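PDB 4R1D: uncharacterized protein from Pseudomonas aeruginosa PAO1, which probably acts as the cognate immunity protein of the lipase effector Tle4, with which it forms a complex, in self-protection against the H2 type VI secretion system. Local coordinates for residues M242-G247 with E254-A259; S182-E187 with E250-P255; L94-V99 with V107-G112; R51-W56 with V79-W84. All coordinates share one frame; numbering follows the deposited sequence.

Contact 1 (M242-G247 with E254-A259); sequences MWEVQG and EPNLTA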
# COMPACT_ATOMS: atom_id res chain seq x y z
N MET B 242 -23.56 -5.20 0.95
CA MET B 242 -22.91 -4.57 2.11
C MET B 242 -23.87 -4.50 3.29
O MET B 242 -25.01 -4.09 3.12
CB MET B 242 -22.47 -3.16 1.72
CG MET B 242 -21.53 -3.14 0.52
SD MET B 242 -21.36 -1.52 -0.26
CE MET B 242 -22.79 -1.51 -1.34
N TRP B 243 -23.42 -4.90 4.48
CA TRP B 243 -24.26 -4.93 5.68
C TRP B 243 -23.41 -4.49 6.86
O TRP B 243 -22.27 -4.93 6.98
CB TRP B 243 -24.76 -6.36 5.90
CG TRP B 243 -25.70 -6.59 7.08
CD1 TRP B 243 -27.06 -6.52 7.06
CD2 TRP B 243 -25.34 -6.98 8.42
NE1 TRP B 243 -27.57 -6.83 8.30
CE2 TRP B 243 -26.54 -7.11 9.15
CE3 TRP B 243 -24.12 -7.22 9.07
CZ2 TRP B 243 -26.56 -7.47 10.50
CZ3 TRP B 243 -24.14 -7.57 10.42
CH2 TRP B 243 -25.35 -7.70 11.12
N GLU B 244 -23.95 -3.63 7.71
CA GLU B 244 -23.18 -3.13 8.82
C GLU B 244 -24.04 -2.78 10.02
O GLU B 244 -25.18 -2.31 9.88
CB GLU B 244 -22.38 -1.89 8.39
CG GLU B 244 -21.42 -1.38 9.45
CD GLU B 244 -20.45 -0.35 8.90
OE1 GLU B 244 -20.16 -0.39 7.69
OE2 GLU B 244 -19.97 0.50 9.69
N VAL B 245 -23.48 -3.07 11.19
CA VAL B 245 -23.96 -2.56 12.45
C VAL B 245 -22.89 -1.59 12.92
O VAL B 245 -21.73 -1.98 13.11
CB VAL B 245 -24.09 -3.69 13.48
CG1 VAL B 245 -24.32 -3.12 14.89
CG2 VAL B 245 -25.21 -4.66 13.07
N GLN B 246 -23.25 -0.33 13.11
CA GLN B 246 -22.26 0.71 13.42
C GLN B 246 -21.37 0.38 14.62
O GLN B 246 -20.15 0.59 14.58
CB GLN B 246 -22.92 2.08 13.59
CG GLN B 246 -21.92 3.23 13.76
CD GLN B 246 -22.53 4.59 13.44
OE1 GLN B 246 -23.74 4.70 13.20
NE2 GLN B 246 -21.70 5.63 13.43
N GLY B 247 -21.97 -0.15 15.68
CA GLY B 247 -21.24 -0.49 16.88
C GLY B 247 -21.40 0.52 18.00
O GLY B 247 -21.82 1.66 17.77
N GLU B 254 -21.49 -5.62 21.18
CA GLU B 254 -22.07 -4.70 20.22
C GLU B 254 -20.96 -3.95 19.50
O GLU B 254 -20.97 -2.73 19.44
CB GLU B 254 -22.98 -3.70 20.94
CG GLU B 254 -23.85 -4.33 22.00
CD GLU B 254 -24.44 -3.30 22.95
OE1 GLU B 254 -23.80 -3.02 23.99
OE2 GLU B 254 -25.53 -2.78 22.65
N PRO B 255 -19.98 -4.69 18.96
CA PRO B 255 -18.90 -4.01 18.25
C PRO B 255 -19.37 -3.59 16.87
O PRO B 255 -20.51 -3.88 16.50
CB PRO B 255 -17.83 -5.09 18.13
CG PRO B 255 -18.62 -6.35 17.99
CD PRO B 255 -19.84 -6.16 18.88
N ASN B 256 -18.52 -2.91 16.12
CA ASN B 256 -18.83 -2.70 14.72
C ASN B 256 -18.84 -4.08 14.04
O ASN B 256 -17.96 -4.90 14.32
CB ASN B 256 -17.78 -1.81 14.08
CG ASN B 256 -17.99 -1.65 12.60
OD1 ASN B 256 -17.36 -2.35 11.81
ND2 ASN B 256 -18.89 -0.75 12.22
N LEU B 257 -19.84 -4.34 13.21
CA LEU B 257 -19.96 -5.62 12.53
C LEU B 257 -20.22 -5.39 11.05
O LEU B 257 -21.07 -4.60 10.68
CB LEU B 257 -21.13 -6.43 13.11
CG LEU B 257 -21.06 -7.96 13.09
CD1 LEU B 257 -20.01 -8.44 14.06
CD2 LEU B 257 -22.42 -8.54 13.46
N THR B 258 -19.48 -6.08 10.19
CA THR B 258 -19.77 -5.97 8.78
C THR B 258 -19.91 -7.36 8.16
O THR B 258 -19.29 -8.33 8.61
CB THR B 258 -18.69 -5.18 7.99
OG1 THR B 258 -17.42 -5.83 8.12
CG2 THR B 258 -18.58 -3.73 8.51
N ALA B 259 -20.75 -7.43 7.14
CA ALA B 259 -20.87 -8.61 6.29
C ALA B 259 -20.93 -8.09 4.87
O ALA B 259 -21.59 -7.09 4.58
CB ALA B 259 -22.15 -9.40 6.64
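The side-chain amide nitrogen of N256 is shared between two acceptors across the contact, E244 OE2 on the strand and Q246 O just past its end: ND2 gives a hydrogen bond to each, both 3.0 Å long. Both acceptors lie close to the amide plane of N256, whereas ND2 itself meets E244 OE2 from above the carboxylate plane; the two flat groups are turned 83° apart. N256 CG is anti to its backbone N (chi1 175°), and from there ND2 spans E244 and Q246 where the 242-245 strand gives way to a turn. The other oxygen, E244 OE1, forms a salt bridge with R194, and T258 CG2 lies alongside the E244 chain, 3.8 Å from E244 CG. Beyond this corner the segments make a regular antiparallel ladder, with W243–A259 and V245–L257 as hydrogen-bonded pairs and E244–T258 as the non-hydrogen-bonded pair between them. W243, V245, L257 and A259 share the other face. There the indole CE3 of W243 rests 3.8 Å from A259 CB, and V245 CB lies 4.1 Å from L257 CB. At the turn, G247 packs backbone on backbone, its CA 3.4 Å from E254 O. The contact lies at the loop end of the beta hairpin of strands 236-245 and 256-263. Strand 225-233 flanks it on one side and strand 176-183 on the other; helix 281-292 covers the W243 face, and helix 191-205 packs on M242 and E244.

Contact 2 (S182-E187 with E250-P255); sequences SSTGAE and ESLTEP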
# COMPACT_ATOMS: atom_id res chain seq x y z
N SER B 182 -15.66 -8.21 12.74
CA SER B 182 -16.09 -7.43 13.90
C SER B 182 -14.89 -6.69 14.45
O SER B 182 -13.76 -7.20 14.41
CB SER B 182 -16.72 -8.32 15.00
OG SER B 182 -15.74 -8.83 15.89
N SER B 183 -15.13 -5.50 14.97
CA SER B 183 -14.07 -4.67 15.50
C SER B 183 -14.65 -3.84 16.64
O SER B 183 -15.68 -3.19 16.47
CB SER B 183 -13.56 -3.75 14.39
OG SER B 183 -12.61 -2.84 14.90
N THR B 184 -14.00 -3.85 17.80
CA THR B 184 -14.48 -3.06 18.92
C THR B 184 -14.45 -1.57 18.55
O THR B 184 -13.59 -1.13 17.80
CB THR B 184 -13.65 -3.28 20.22
OG1 THR B 184 -12.25 -3.25 19.91
CG2 THR B 184 -14.00 -4.61 20.90
N GLY B 185 -15.40 -0.81 19.09
CA GLY B 185 -15.49 0.61 18.82
C GLY B 185 -16.49 0.95 17.73
O GLY B 185 -16.62 0.23 16.73
N ALA B 186 -17.20 2.05 17.91
CA ALA B 186 -18.18 2.48 16.92
C ALA B 186 -17.46 3.00 15.69
O ALA B 186 -16.49 3.75 15.80
CB ALA B 186 -19.09 3.56 17.49
N GLU B 187 -17.91 2.59 14.51
CA GLU B 187 -17.38 3.20 13.30
C GLU B 187 -17.77 4.68 13.31
O GLU B 187 -18.78 5.08 13.91
CB GLU B 187 -17.93 2.49 12.06
CG GLU B 187 -17.30 2.94 10.75
CD GLU B 187 -15.78 2.91 10.78
OE1 GLU B 187 -15.18 3.93 11.17
OE2 GLU B 187 -15.19 1.87 10.40
N GLU B 250 -16.66 0.68 23.57
CA GLU B 250 -16.33 -0.20 24.69
C GLU B 250 -17.37 -1.30 24.91
O GLU B 250 -17.82 -1.53 26.03
CB GLU B 250 -16.15 0.61 25.98
CG GLU B 250 -14.97 1.57 25.93
CD GLU B 250 -14.68 2.20 27.28
OE1 GLU B 250 -15.57 2.18 28.15
OE2 GLU B 250 -13.55 2.71 27.46
N SER B 251 -17.74 -1.98 23.84
CA SER B 251 -18.71 -3.06 23.93
C SER B 251 -18.24 -4.31 23.19
O SER B 251 -17.99 -4.27 21.98
CB SER B 251 -20.06 -2.61 23.37
OG SER B 251 -20.98 -3.69 23.33
N LEU B 252 -18.12 -5.42 23.91
CA LEU B 252 -17.63 -6.67 23.32
C LEU B 252 -18.69 -7.30 22.42
O LEU B 252 -18.37 -7.93 21.41
CB LEU B 252 -17.21 -7.67 24.40
CG LEU B 252 -16.07 -7.26 25.32
CD1 LEU B 252 -15.78 -8.31 26.39
CD2 LEU B 252 -14.81 -6.97 24.50
N THR B 253 -19.96 -7.13 22.79
CA THR B 253 -21.06 -7.81 22.10
C THR B 253 -21.82 -6.90 21.16
O THR B 253 -22.69 -7.36 20.42
CB THR B 253 -22.04 -8.48 23.11
OG1 THR B 253 -22.63 -7.49 23.95
CG2 THR B 253 -21.29 -9.51 23.96
N GLU B 254 -21.49 -5.62 21.18
CA GLU B 254 -22.07 -4.70 20.22
C GLU B 254 -20.96 -3.95 19.50
O GLU B 254 -20.97 -2.73 19.44
CB GLU B 254 -22.98 -3.70 20.94
CG GLU B 254 -23.85 -4.33 22.00
CD GLU B 254 -24.44 -3.30 22.95
OE1 GLU B 254 -23.80 -3.02 23.99
OE2 GLU B 254 -25.53 -2.78 22.65
N PRO B 255 -19.98 -4.69 18.96
CA PRO B 255 -18.90 -4.01 18.25
C PRO B 255 -19.37 -3.59 16.87
O PRO B 255 -20.51 -3.88 16.50
CB PRO B 255 -17.83 -5.09 18.13
CG PRO B 255 -18.62 -6.35 17.99
CD PRO B 255 -19.84 -6.16 18.88
O HOH W 1 -17.20 -2.02 20.70
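P255 lays its ring against the end of strand 176-183, with CB 3.3 Å from S183 O and CG 4.1 Å from S182 CB. Two ring carbons thus meet a backbone carbonyl and a serine methylene, and no direct hydrogen bond joins the two segments. T184 continues the contact along the loop: its CG2 lies 4.1 Å from S251 O and near the CD2 branch of L252. A water replaces a direct polar link, accepting from G185 N and donating to S251 O, both at 2.7 Å. The loop that presents P255, L252 and S251 is folded on itself by an ST motif, in which S251 OG accepts from E254 N (2.9 Å) three residues on. The same hydroxyl donates to E254 OE1 at 3.0 Å, meeting the carboxylate on its anti side, so S251 ties both the backbone and the side chain of E254. Farther out, S183 O, against which the proline leans, also accepts from N256 N, which places P255 just ahead of strand 256-263 and beside strand 176-183. L252 is backed by F159, E162 and R13. Segment 182-187 also contacts the partner chain in the complex: S183 OG is hydrogen-bonded to E104 of that chain, G185 O to K100 NZ of that chain, and the E187 carboxylate oxygens to the backbone N atoms of its K100 and A101.

Contact 3 (L94-V99 with V107-G112); sequences LLDTYV and VYRWKG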
# COMPACT_ATOMS: atom_id res chain seq x y z
N LEU B 94 9.46 -4.15 20.05
CA LEU B 94 8.67 -5.23 19.50
C LEU B 94 8.57 -6.26 20.60
O LEU B 94 9.60 -6.67 21.16
CB LEU B 94 9.41 -5.83 18.31
CG LEU B 94 8.66 -6.86 17.46
CD1 LEU B 94 7.36 -6.26 16.91
CD2 LEU B 94 9.58 -7.33 16.34
N LEU B 95 7.35 -6.66 20.93
CA LEU B 95 7.13 -7.74 21.88
C LEU B 95 6.51 -8.92 21.14
O LEU B 95 5.38 -8.85 20.68
CB LEU B 95 6.21 -7.29 23.01
CG LEU B 95 5.82 -8.37 24.02
CD1 LEU B 95 7.07 -8.99 24.64
CD2 LEU B 95 4.90 -7.80 25.09
N ASP B 96 7.30 -9.98 21.00
CA ASP B 96 6.88 -11.18 20.28
C ASP B 96 6.45 -12.24 21.30
O ASP B 96 7.30 -12.93 21.88
CB ASP B 96 8.06 -11.68 19.45
CG ASP B 96 7.67 -12.75 18.44
OD1 ASP B 96 6.48 -13.01 18.30
OD2 ASP B 96 8.59 -13.29 17.78
N THR B 97 5.14 -12.37 21.54
CA THR B 97 4.65 -13.30 22.57
C THR B 97 4.23 -14.65 22.01
O THR B 97 3.56 -14.73 20.96
CB THR B 97 3.47 -12.75 23.38
OG1 THR B 97 2.31 -12.66 22.56
CG2 THR B 97 3.79 -11.38 24.02
N TYR B 98 4.60 -15.71 22.72
CA TYR B 98 4.18 -17.06 22.38
C TYR B 98 3.35 -17.58 23.54
O TYR B 98 3.75 -17.47 24.70
CB TYR B 98 5.41 -17.93 22.10
CG TYR B 98 6.19 -17.39 20.93
CD1 TYR B 98 5.92 -17.84 19.65
CD2 TYR B 98 7.12 -16.37 21.09
CE1 TYR B 98 6.59 -17.32 18.56
CE2 TYR B 98 7.80 -15.84 20.00
CZ TYR B 98 7.53 -16.33 18.73
OH TYR B 98 8.18 -15.83 17.63
N VAL B 99 2.19 -18.12 23.23
CA VAL B 99 1.24 -18.49 24.27
C VAL B 99 0.50 -19.76 23.87
O VAL B 99 0.27 -20.00 22.69
CB VAL B 99 0.24 -17.35 24.56
CG1 VAL B 99 -0.62 -17.04 23.34
CG2 VAL B 99 -0.62 -17.67 25.78
N VAL B 107 -0.37 -23.86 20.15
CA VAL B 107 0.56 -22.74 20.22
C VAL B 107 0.11 -21.55 19.38
O VAL B 107 -0.44 -21.72 18.30
CB VAL B 107 1.95 -23.17 19.75
CG1 VAL B 107 2.59 -22.09 18.92
CG2 VAL B 107 2.80 -23.47 20.94
N TYR B 108 0.35 -20.34 19.89
CA TYR B 108 0.02 -19.11 19.17
C TYR B 108 1.14 -18.10 19.24
O TYR B 108 1.85 -18.03 20.24
CB TYR B 108 -1.25 -18.48 19.75
CG TYR B 108 -2.41 -19.44 19.75
CD1 TYR B 108 -3.38 -19.40 18.75
CD2 TYR B 108 -2.52 -20.42 20.73
CE1 TYR B 108 -4.43 -20.29 18.75
CE2 TYR B 108 -3.55 -21.31 20.73
CZ TYR B 108 -4.51 -21.25 19.74
OH TYR B 108 -5.54 -22.15 19.77
N ARG B 109 1.28 -17.31 18.18
CA ARG B 109 2.21 -16.19 18.17
C ARG B 109 1.42 -14.90 18.12
O ARG B 109 0.51 -14.75 17.31
CB ARG B 109 3.13 -16.27 16.95
CG ARG B 109 4.13 -15.13 16.89
CD ARG B 109 4.93 -15.15 15.60
NE ARG B 109 6.15 -14.37 15.72
CZ ARG B 109 7.02 -14.17 14.72
NH1 ARG B 109 6.78 -14.68 13.52
NH2 ARG B 109 8.12 -13.45 14.93
N TRP B 110 1.74 -13.96 19.01
CA TRP B 110 1.03 -12.69 19.06
C TRP B 110 2.08 -11.59 19.21
O TRP B 110 2.58 -11.34 20.31
CB TRP B 110 0.04 -12.68 20.22
CG TRP B 110 -0.70 -11.36 20.34
CD1 TRP B 110 -1.33 -10.67 19.34
CD2 TRP B 110 -0.87 -10.59 21.53
NE1 TRP B 110 -1.90 -9.51 19.84
CE2 TRP B 110 -1.62 -9.44 21.19
CE3 TRP B 110 -0.47 -10.76 22.86
CZ2 TRP B 110 -1.98 -8.47 22.12
CZ3 TRP B 110 -0.83 -9.78 23.80
CH2 TRP B 110 -1.57 -8.66 23.42
N LYS B 111 2.42 -10.96 18.09
CA LYS B 111 3.56 -10.05 18.08
C LYS B 111 3.13 -8.65 17.70
O LYS B 111 2.36 -8.46 16.76
CB LYS B 111 4.63 -10.54 17.09
CG LYS B 111 5.83 -9.60 16.94
CD LYS B 111 6.81 -10.12 15.90
CE LYS B 111 6.18 -10.17 14.52
NZ LYS B 111 7.17 -10.56 13.47
N GLY B 112 3.63 -7.66 18.44
CA GLY B 112 3.31 -6.29 18.10
C GLY B 112 4.16 -5.30 18.85
O GLY B 112 4.94 -5.68 19.72
O HOH W 2 2.78 -8.99 21.78
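L95, T97 and V99 form hydrogen-bonded pairs with G112, W110 and Y108 in an antiparallel ladder, interleaved with the non-hydrogen-bonded pairs D96–K111 and Y98–R109; the strand axes pass 4.6 Å apart. The two strands make a beta hairpin. On the D96 face, R109 reaches across with its chain extended from CG to NE and grips the aspartate side-on: NE bonds OD1 on its syn side at 2.9 Å, nearly straight at 170°, and NH2 bonds OD2, also at 2.9 Å. Y98 OH donates to the same OD2 at 2.6 Å, from the opposite face of the carboxylate plane. The tyrosine runs alongside R109, ring and guanidinium planes 18° apart, with OH over one guanidinium face. K111 crosses D96 obliquely, K111 CB lying 3.3 Å from D96 OD1, and K111 CG packs on L94 CD1.

On the reverse face T97 OG1 donates to W110 O at 2.6 Å, on a lone pair, while T97 N reaches that oxygen from above the carbonyl plane; a water bridging to L95 O donates to it as well. W110 packs on helix 119-132 and makes a cation–pi contact with R397 of the partner chain. Three donors thus share W110 O, and D96 has an arginine and a tyrosine hydroxyl, an environment that would favour its ionised form and fix the rotation of its carboxylate.

Contact 4 (R51-W56 with V79-W84); sequences RLEQEW and VGLLSW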
# COMPACT_ATOMS: atom_id res chain seq x y z
N ARG B 51 15.58 -20.00 18.56
CA ARG B 51 16.21 -19.62 17.30
C ARG B 51 16.11 -18.11 17.07
O ARG B 51 17.07 -17.47 16.63
CB ARG B 51 15.55 -20.34 16.13
CG ARG B 51 16.16 -20.02 14.77
CD ARG B 51 15.24 -20.49 13.64
NE ARG B 51 14.64 -19.35 12.95
CZ ARG B 51 13.49 -18.77 13.30
NH1 ARG B 51 12.80 -19.21 14.35
NH2 ARG B 51 13.04 -17.74 12.61
N LEU B 52 14.93 -17.57 17.35
CA LEU B 52 14.69 -16.14 17.17
C LEU B 52 15.47 -15.31 18.17
O LEU B 52 16.00 -14.25 17.82
CB LEU B 52 13.21 -15.82 17.33
CG LEU B 52 12.38 -15.78 16.06
CD1 LEU B 52 10.94 -15.44 16.41
CD2 LEU B 52 12.96 -14.76 15.08
N GLU B 53 15.50 -15.75 19.43
CA GLU B 53 16.23 -15.00 20.44
C GLU B 53 17.69 -14.88 20.01
O GLU B 53 18.29 -13.80 20.10
CB GLU B 53 16.14 -15.65 21.82
CG GLU B 53 17.01 -14.91 22.83
CD GLU B 53 17.02 -15.54 24.20
OE1 GLU B 53 16.15 -16.40 24.47
OE2 GLU B 53 17.89 -15.16 25.01
N GLN B 54 18.26 -15.97 19.52
CA GLN B 54 19.66 -15.94 19.12
C GLN B 54 19.91 -15.09 17.88
O GLN B 54 20.97 -14.50 17.73
CB GLN B 54 20.22 -17.36 18.97
CG GLN B 54 20.32 -18.12 20.31
CD GLN B 54 21.18 -17.40 21.36
OE1 GLN B 54 22.28 -16.93 21.08
NE2 GLN B 54 20.66 -17.32 22.59
N GLU B 55 18.93 -15.02 16.98
CA GLU B 55 19.05 -14.13 15.83
C GLU B 55 19.09 -12.69 16.30
O GLU B 55 19.93 -11.91 15.87
CB GLU B 55 17.88 -14.31 14.86
CG GLU B 55 17.85 -15.66 14.16
CD GLU B 55 16.71 -15.77 13.17
OE1 GLU B 55 15.96 -14.78 13.00
OE2 GLU B 55 16.55 -16.85 12.56
N TRP B 56 18.16 -12.34 17.19
CA TRP B 56 18.08 -10.98 17.71
C TRP B 56 19.39 -10.59 18.39
O TRP B 56 19.85 -9.46 18.26
CB TRP B 56 16.94 -10.85 18.72
CG TRP B 56 15.57 -10.63 18.14
CD1 TRP B 56 14.47 -11.43 18.30
CD2 TRP B 56 15.15 -9.54 17.32
NE1 TRP B 56 13.39 -10.90 17.64
CE2 TRP B 56 13.78 -9.74 17.02
CE3 TRP B 56 15.79 -8.41 16.81
CZ2 TRP B 56 13.06 -8.86 16.23
CZ3 TRP B 56 15.06 -7.54 16.02
CH2 TRP B 56 13.71 -7.76 15.75
N VAL B 79 5.82 -17.11 26.95
CA VAL B 79 7.01 -16.27 26.97
C VAL B 79 6.95 -15.15 25.93
O VAL B 79 6.19 -15.21 24.96
CB VAL B 79 8.29 -17.09 26.72
CG1 VAL B 79 8.45 -18.17 27.80
CG2 VAL B 79 8.26 -17.72 25.33
N GLY B 80 7.77 -14.13 26.14
CA GLY B 80 7.88 -13.06 25.16
C GLY B 80 9.32 -12.71 24.86
O GLY B 80 10.17 -12.74 25.75
N LEU B 81 9.61 -12.39 23.61
CA LEU B 81 10.91 -11.84 23.24
C LEU B 81 10.73 -10.35 23.03
O LEU B 81 9.91 -9.92 22.22
CB LEU B 81 11.44 -12.50 21.96
CG LEU B 81 11.59 -14.03 21.98
CD1 LEU B 81 12.03 -14.57 20.63
CD2 LEU B 81 12.57 -14.46 23.08
N LEU B 82 11.50 -9.55 23.76
CA LEU B 82 11.42 -8.11 23.66
C LEU B 82 12.66 -7.58 22.98
O LEU B 82 13.79 -7.82 23.43
CB LEU B 82 11.29 -7.48 25.05
CG LEU B 82 10.95 -5.99 25.09
CD1 LEU B 82 9.49 -5.79 24.74
CD2 LEU B 82 11.23 -5.44 26.48
N SER B 83 12.46 -6.86 21.88
CA SER B 83 13.56 -6.27 21.12
C SER B 83 13.18 -4.84 20.78
O SER B 83 12.02 -4.47 20.90
CB SER B 83 13.82 -7.08 19.84
OG SER B 83 12.68 -7.09 18.99
N TRP B 84 14.16 -4.03 20.37
CA TRP B 84 13.84 -2.72 19.80
C TRP B 84 13.02 -2.90 18.53
O TRP B 84 13.24 -3.84 17.78
CB TRP B 84 15.12 -1.93 19.51
CG TRP B 84 15.72 -1.34 20.75
CD1 TRP B 84 16.93 -1.66 21.31
CD2 TRP B 84 15.14 -0.35 21.59
NE1 TRP B 84 17.13 -0.91 22.45
CE2 TRP B 84 16.04 -0.10 22.65
CE3 TRP B 84 13.93 0.36 21.56
CZ2 TRP B 84 15.78 0.82 23.65
CZ3 TRP B 84 13.67 1.28 22.56
CH2 TRP B 84 14.59 1.50 23.59
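L52, E53 and W56 of the 51-56 helix segment pack on L81 and S83 of strand 79-84, the two axes running nearly parallel at 17° and 9.7 Å apart. L81 reaches toward the helix with both branches: CD1 meets L52 CB at 3.7 Å and also approaches E53 N, while CD2 lies 4.0 Å from E53 CB. One helical turn on, the indole of W56 comes down flat over S83. S83 CB sits 3.7 Å from the centroid of the six-membered ring, only 9° off its normal, a CH–pi contact over the face. The hydroxyl lies over this face too, offset toward the rim, with OG 3.3 Å from W56 CZ2; a chi1 of 61° puts it between the backbone N and the carbonyl carbon. Charges stay on the helix: R51 NE pairs with E55 OE2, and E53 OE2 with R57. L52 also touches D96 and Y98 of the adjacent strand, so helix 42-58 lies over strands 79-84 and 92-100. With no hydrogen bond between the segments, the helix is held to the strand by aliphatic packing and the serine-on-indole contact, which depend on shape more than on direction.

Overall arrangement
The four contacts fall into two groups, one in the N-terminal and one in the C-terminal domain of the immunity protein. Contacts 3 and 4 lie together in the N-terminal part and are joined by backbone bonds between the neighbouring strands 79-84 and 92-100. Contacts 1 and 2, which share E254 and P255, meet where strand 256-263 lies beside strand 176-183, with centres 28 Å and 24 Å from that of contact 3. Contacts 1 and 3 are both buried hairpin ladders, yet one closes on an asparagine amide and the other carries a salt bridge. Contact 2, also buried, relies on proline packing and a water; contact 4, partly buried, is largely apolar, with a serine over an indole face. The partner chain touches contacts 1, 2 and 3, but not contact 4.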